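Local atomic coordinates of peptidase M16 C-terminal domain-containing protein (PDB entry 3D3Y), a protein that is of unknown function but resembles the M16 metallopeptidases, carries the family's inactive-type C-terminal domain and probably binds a metal ion. Residues A[75-80]-A[88-93]; A[28-33]-A[371-376]. One frame throughout, in Å; residues are numbered along the deposited sequence.

Contact 1. Residues A[75-80]-A[88-93]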
loop_
_atom_site.group_PDB
_atom_site.type_symbol
_atom_site.label_atom_id
_atom_site.label_comp_id
_atom_site.label_asym_id
_atom_site.label_seq_id
_atom_site.Cartn_x
_atom_site.Cartn_y
_atom_site.Cartn_z
ATOM N N PHE A 75 0.855 19.221 2.821
ATOM C CA PHE A 75 2.142 18.544 2.688
ATOM C C PHE A 75 2.180 17.304 3.575
ATOM O O PHE A 75 1.781 17.349 4.746
ATOM C CB PHE A 75 3.264 19.511 3.062
ATOM C CG PHE A 75 4.604 18.845 3.314
ATOM C CD1 PHE A 75 5.289 18.218 2.290
ATOM C CD2 PHE A 75 5.158 18.854 4.586
ATOM C CE1 PHE A 75 6.538 17.612 2.513
ATOM C CE2 PHE A 75 6.402 18.257 4.834
ATOM C CZ PHE A 75 7.094 17.638 3.791
ATOM N N GLY A 76 2.675 16.186 3.036
ATOM C CA GLY A 76 2.840 15.010 3.897
ATOM C C GLY A 76 3.849 14.063 3.305
ATOM O O GLY A 76 4.123 14.105 2.098
ATOM N N ILE A 77 4.418 13.215 4.156
ATOM C CA ILE A 77 5.300 12.135 3.734
ATOM C C ILE A 77 4.834 10.839 4.417
ATOM O O ILE A 77 4.523 10.829 5.642
ATOM C CB ILE A 77 6.793 12.434 4.081
ATOM C CG1 ILE A 77 7.209 13.844 3.627
ATOM C CG2 ILE A 77 7.742 11.394 3.442
ATOM C CD1 ILE A 77 8.747 14.153 3.891
ATOM N N GLY A 78 4.774 9.757 3.641
ATOM C CA GLY A 78 4.525 8.425 4.229
ATOM C C GLY A 78 5.194 7.328 3.388
ATOM O O GLY A 78 5.938 7.619 2.467
ATOM N N VAL A 79 4.905 6.065 3.710
ATOM C CA VAL A 79 5.497 4.952 3.017
ATOM C C VAL A 79 4.434 3.935 2.716
ATOM O O VAL A 79 3.384 3.885 3.387
ATOM C CB VAL A 79 6.637 4.267 3.835
ATOM C CG1 VAL A 79 7.795 5.218 4.041
ATOM C CG2 VAL A 79 6.114 3.768 5.189
ATOM N N SER A 80 4.699 3.127 1.692
ATOM C CA SER A 80 3.837 1.984 1.419
ATOM C C SER A 80 4.636 0.855 0.784
ATOM O O SER A 80 5.813 1.011 0.453
ATOM C CB SER A 80 2.625 2.383 0.555
ATOM O OG SER A 80 3.055 3.045 -0.606
ATOM N N PHE A 88 8.568 5.472 -0.774
ATOM C CA PHE A 88 8.676 6.588 0.175
ATOM C C PHE A 88 8.099 7.773 -0.593
ATOM O O PHE A 88 8.605 8.136 -1.655
ATOM C CB PHE A 88 10.132 6.790 0.540
ATOM C CG PHE A 88 10.408 7.917 1.502
ATOM C CD1 PHE A 88 10.734 7.633 2.833
ATOM C CD2 PHE A 88 10.434 9.259 1.067
ATOM C CE1 PHE A 88 11.071 8.662 3.718
ATOM C CE2 PHE A 88 10.750 10.313 1.948
ATOM C CZ PHE A 88 11.061 10.009 3.295
ATOM N N ASN A 89 7.019 8.340 -0.064
ATOM C CA ASN A 89 6.124 9.200 -0.850
ATOM C C ASN A 89 5.980 10.593 -0.261
ATOM O O ASN A 89 5.432 10.744 0.829
ATOM C CB ASN A 89 4.719 8.574 -0.847
ATOM C CG ASN A 89 4.719 7.100 -1.230
ATOM O OD1 ASN A 89 5.223 6.742 -2.282
ATOM N ND2 ASN A 89 4.133 6.248 -0.379
ATOM N N ILE A 90 6.432 11.608 -0.986
ATOM C CA ILE A 90 6.287 12.989 -0.508
ATOM C C ILE A 90 5.220 13.611 -1.375
ATOM O O ILE A 90 5.331 13.626 -2.608
ATOM C CB ILE A 90 7.595 13.781 -0.664
ATOM C CG1 ILE A 90 8.722 13.120 0.152
ATOM C CG2 ILE A 90 7.413 15.259 -0.264
ATOM C CD1 ILE A 90 10.118 13.699 -0.201
ATOM N N SER A 91 4.171 14.101 -0.720
ATOM C CA SER A 91 2.998 14.621 -1.427
ATOM C C SER A 91 2.777 16.075 -1.051
ATOM O O SER A 91 2.990 16.453 0.117
ATOM C CB SER A 91 1.762 13.818 -0.989
ATOM O OG SER A 91 1.905 12.444 -1.371
HETATM N N MSE A 92 2.292 16.858 -2.024
HETATM C CA MSE A 92 1.872 18.231 -1.812
HETATM C C MSE A 92 0.660 18.529 -2.670
HETATM O O MSE A 92 0.531 18.014 -3.799
HETATM C CB MSE A 92 2.955 19.216 -2.225
HETATM C CG MSE A 92 4.048 19.427 -1.254
HETATM SE SE MSE A 92 5.212 20.886 -1.844
HETATM C CE MSE A 92 4.368 22.431 -1.125
ATOM N N ASN A 93 -0.210 19.380 -2.138
ATOM C CA ASN A 93 -1.370 19.940 -2.858
ATOM C C ASN A 93 -1.250 21.468 -2.702
ATOM O O ASN A 93 -1.055 21.980 -1.583
ATOM C CB ASN A 93 -2.673 19.400 -2.245
ATOM C CG ASN A 93 -3.926 19.639 -3.125
ATOM O OD1 ASN A 93 -5.044 19.825 -2.594
ATOM N ND2 ASN A 93 -3.763 19.598 -4.446
#
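Ile77 and Ile90 face each other as a non-hydrogen-bonded pair of the antiparallel hairpin 74-82/85-95, whose first strand is one of the two edge strands of a mixed six-stranded sheet. The two side chains run alongside each other in the same direction, with Ile77 CG2 3.8 Å from Ile90 CG1. That same methyl, anti to the backbone N, also reaches Phe88 CE2 at 3.5 Å on the diagonal. At the other end of the row the Phe75 ring turns its edge to two neighbours, Ile90 CG2 beyond CE1 and CG of selenomethionine Met92 3.9 Å from CD1. Helices 40-52 and 105-118 cover this apolar face: Ile77 and Phe88 touch Ser47, while Phe112 meets the Phe75 ring edge-to-face. Between the apolar pairs, Gly76 with Ser91 and Gly78 with Asn89 form the hydrogen-bonded pairs, the straightest bond being Ser91 N to Gly76 O (177°). The opposite face of the sheet carries Ser91 and Asn89. Asn89 OD1 accepts a hydrogen bond from Arg30 NE on the next strand, and the amide nitrogen faces the hairpin partner, where ND2 makes a weak hydrogen bond of 3.4 Å to Ser80 OG.

Contact 2. Residues A[28-33]-A[371-376]; sequences LVRFNT and WLEKEY
Helix 368-380 packs across one face of the N-terminal six-stranded sheet, and its Tyr376, Glu373 and Leu372 meet Arg30, Asn32 and Leu28 of strand 24-34. Arg30 carries most of the contact. Its CG stands anti to the backbone N (chi1 179°), and CD lies over one face of the Tyr376 ring, offset toward the rim and 3.3 Å from Tyr376 CZ, a CH-pi contact. Beyond CD the chain bends at chi3 (-70°), and the guanidinium stands almost perpendicular to the ring, at 88°. Arg30 CZ is still above the ring face, 4.6 Å from its centroid, in a cation-pi contact. From there NH1 and NH2 grip the Glu373 carboxylate end-on, one nitrogen to each oxygen, with the two planes nearly coplanar. The NH2 bond to OE2 is 2.8 Å, nearly straight, and uses the syn lone pair; the NH1 bond to OE1 is 3.0 Å and more bent. Leu28 CD2 covers one face of the guanidinium. This is helix-on-sheet packing between chain regions more than 330 residues apart. Arg30 has a further partner in Asn89 OD1 on strand 85-95, which accepts from NE, and Trp87 of that strand meets the Tyr376 ring edge-to-face. Charge pairing probably helps keep both Arg30 and Glu373 ionised. At the far end of the ring, Asn32 ND2 donates to Tyr376 OH over 2.8 Å, coming in at the ring edge with the amide nearly coplanar with the ring; Gln85 OE1 also bonds this ND2. A water on the CE1 side, across from ND2, lies doubtfully close to Tyr376 OH and may donate to Arg30 O at 2.9 Å. Leu372 CD1 makes a looser apolar contact with Leu28 CB, 4.4 Å apart.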
loop_
_atom_site.group_PDB
_atom_site.type_symbol
_atom_site.label_atom_id
_atom_site.label_comp_id
_atom_site.label_asym_id
_atom_site.label_seq_id
_atom_site.Cartn_x
_atom_site.Cartn_y
_atom_site.Cartn_z
ATOM N N LEU A 28 3.875 14.768 -6.381
ATOM C CA LEU A 28 4.299 13.529 -5.728
ATOM C C LEU A 28 5.734 13.288 -6.088
ATOM O O LEU A 28 6.081 13.252 -7.280
ATOM C CB LEU A 28 3.420 12.357 -6.159
ATOM C CG LEU A 28 3.878 10.936 -5.780
ATOM C CD1 LEU A 28 3.821 10.682 -4.237
ATOM C CD2 LEU A 28 3.016 9.950 -6.575
ATOM N N VAL A 29 6.579 13.160 -5.065
ATOM C CA VAL A 29 7.930 12.670 -5.265
ATOM C C VAL A 29 8.004 11.264 -4.658
ATOM O O VAL A 29 7.812 11.093 -3.425
ATOM C CB VAL A 29 8.964 13.576 -4.622
ATOM C CG1 VAL A 29 10.388 13.124 -5.017
ATOM C CG2 VAL A 29 8.716 15.044 -5.032
ATOM N N ARG A 30 8.235 10.266 -5.517
ATOM C CA ARG A 30 8.223 8.882 -5.045
ATOM C C ARG A 30 9.600 8.221 -5.183
ATOM O O ARG A 30 10.140 8.089 -6.307
ATOM C CB ARG A 30 7.096 8.071 -5.704
ATOM C CG ARG A 30 7.061 6.589 -5.262
ATOM C CD ARG A 30 5.710 5.889 -5.557
ATOM N NE ARG A 30 4.627 6.382 -4.708
ATOM C CZ ARG A 30 3.331 6.328 -5.027
ATOM N NH1 ARG A 30 2.925 5.799 -6.191
ATOM N NH2 ARG A 30 2.431 6.792 -4.161
ATOM N N PHE A 31 10.197 7.896 -4.038
ATOM C CA PHE A 31 11.462 7.138 -4.002
ATOM C C PHE A 31 11.155 5.638 -3.956
ATOM O O PHE A 31 10.382 5.171 -3.131
ATOM C CB PHE A 31 12.314 7.507 -2.788
ATOM C CG PHE A 31 12.768 8.948 -2.757
ATOM C CD1 PHE A 31 14.116 9.266 -2.974
ATOM C CD2 PHE A 31 11.859 9.974 -2.501
ATOM C CE1 PHE A 31 14.551 10.588 -2.951
ATOM C CE2 PHE A 31 12.283 11.289 -2.447
ATOM C CZ PHE A 31 13.651 11.587 -2.680
ATOM N N ASN A 32 11.748 4.883 -4.864
ATOM C CA ASN A 32 11.380 3.487 -5.053
ATOM C C ASN A 32 12.613 2.643 -4.783
ATOM O O ASN A 32 13.689 2.943 -5.316
ATOM C CB ASN A 32 10.876 3.309 -6.494
ATOM C CG ASN A 32 10.205 1.948 -6.749
ATOM O OD1 ASN A 32 10.815 0.873 -6.581
ATOM N ND2 ASN A 32 8.950 1.999 -7.177
ATOM N N THR A 33 12.463 1.606 -3.955
ATOM C CA THR A 33 13.564 0.678 -3.643
ATOM C C THR A 33 13.022 -0.747 -3.515
ATOM O O THR A 33 11.817 -0.942 -3.341
ATOM C CB THR A 33 14.312 1.088 -2.342
ATOM O OG1 THR A 33 15.599 0.453 -2.313
ATOM C CG2 THR A 33 13.504 0.689 -1.085
ATOM N N TRP A 371 -5.984 8.974 -9.436
ATOM C CA TRP A 371 -5.463 9.202 -10.775
ATOM C C TRP A 371 -3.926 9.100 -10.741
ATOM O O TRP A 371 -3.346 8.306 -11.488
ATOM C CB TRP A 371 -5.962 10.542 -11.330
ATOM C CG TRP A 371 -5.640 10.784 -12.780
ATOM C CD1 TRP A 371 -4.836 10.021 -13.584
ATOM C CD2 TRP A 371 -6.074 11.889 -13.591
ATOM N NE1 TRP A 371 -4.763 10.566 -14.848
ATOM C CE2 TRP A 371 -5.507 11.716 -14.878
ATOM C CE3 TRP A 371 -6.894 13.008 -13.359
ATOM C CZ2 TRP A 371 -5.739 12.615 -15.931
ATOM C CZ3 TRP A 371 -7.113 13.900 -14.398
ATOM C CH2 TRP A 371 -6.538 13.702 -15.669
ATOM N N LEU A 372 -3.280 9.842 -9.840
ATOM C CA LEU A 372 -1.813 9.714 -9.656
ATOM C C LEU A 372 -1.323 8.272 -9.483
ATOM O O LEU A 372 -0.355 7.889 -10.126
ATOM C CB LEU A 372 -1.269 10.609 -8.524
ATOM C CG LEU A 372 -1.060 12.100 -8.771
ATOM C CD1 LEU A 372 -0.731 12.813 -7.448
ATOM C CD2 LEU A 372 0.022 12.419 -9.819
ATOM N N GLU A 373 -2.004 7.480 -8.651
ATOM C CA GLU A 373 -1.676 6.056 -8.472
ATOM C C GLU A 373 -1.836 5.213 -9.745
ATOM O O GLU A 373 -1.005 4.349 -10.010
ATOM C CB GLU A 373 -2.452 5.401 -7.315
ATOM C CG GLU A 373 -2.183 5.996 -5.925
ATOM C CD GLU A 373 -0.690 5.987 -5.540
ATOM O OE1 GLU A 373 0.065 5.100 -5.999
ATOM O OE2 GLU A 373 -0.269 6.882 -4.795
ATOM N N LYS A 374 -2.910 5.442 -10.510
ATOM C CA LYS A 374 -3.070 4.801 -11.819
ATOM C C LYS A 374 -1.901 5.173 -12.729
ATOM O O LYS A 374 -1.352 4.313 -13.405
ATOM C CB LYS A 374 -4.402 5.194 -12.491
ATOM C CG LYS A 374 -5.630 4.631 -11.792
ATOM C CD LYS A 374 -6.965 4.943 -12.521
ATOM C CE LYS A 374 -8.126 4.298 -11.739
ATOM N NZ LYS A 374 -9.483 4.803 -12.135
ATOM N N GLU A 375 -1.534 6.450 -12.746
ATOM C CA GLU A 375 -0.409 6.921 -13.566
ATOM C C GLU A 375 0.899 6.239 -13.162
ATOM O O GLU A 375 1.695 5.843 -14.015
ATOM C CB GLU A 375 -0.247 8.445 -13.477
ATOM C CG GLU A 375 -1.362 9.248 -14.145
ATOM C CD GLU A 375 -1.292 9.237 -15.671
ATOM O OE1 GLU A 375 -0.292 8.740 -16.243
ATOM O OE2 GLU A 375 -2.249 9.738 -16.306
ATOM N N TYR A 376 1.111 6.089 -11.856
ATOM C CA TYR A 376 2.308 5.426 -11.389
ATOM C C TYR A 376 2.366 3.967 -11.837
ATOM O O TYR A 376 3.374 3.532 -12.408
ATOM C CB TYR A 376 2.463 5.575 -9.877
ATOM C CG TYR A 376 3.859 5.249 -9.407
ATOM C CD1 TYR A 376 4.890 6.151 -9.571
ATOM C CD2 TYR A 376 4.143 4.024 -8.802
ATOM C CE1 TYR A 376 6.189 5.856 -9.152
ATOM C CE2 TYR A 376 5.435 3.714 -8.379
ATOM C CZ TYR A 376 6.450 4.642 -8.540
ATOM O OH TYR A 376 7.720 4.347 -8.091
HETATM O O HOH W 1 9.684 5.967 -8.217
#

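Overall arrangement
The centres of the two contacts lie about 10 Å apart, and both belong to the six-stranded sheet, in which strand 85-95 sits between 24-34 and 74-82. Along the chain, strand 24-34 comes first, the hairpin of contact 1 next, and helix 368-380 near the end, so contact 2 brackets contact 1. They are joined through the backbone bond of Ile90 O with Val29 N, alongside the link between Asn89 and Arg30. Helix 368-380 covers the face opposite helices 40-52 and 105-118. The sheet is thus sandwiched between early helices and one from the C-terminal part.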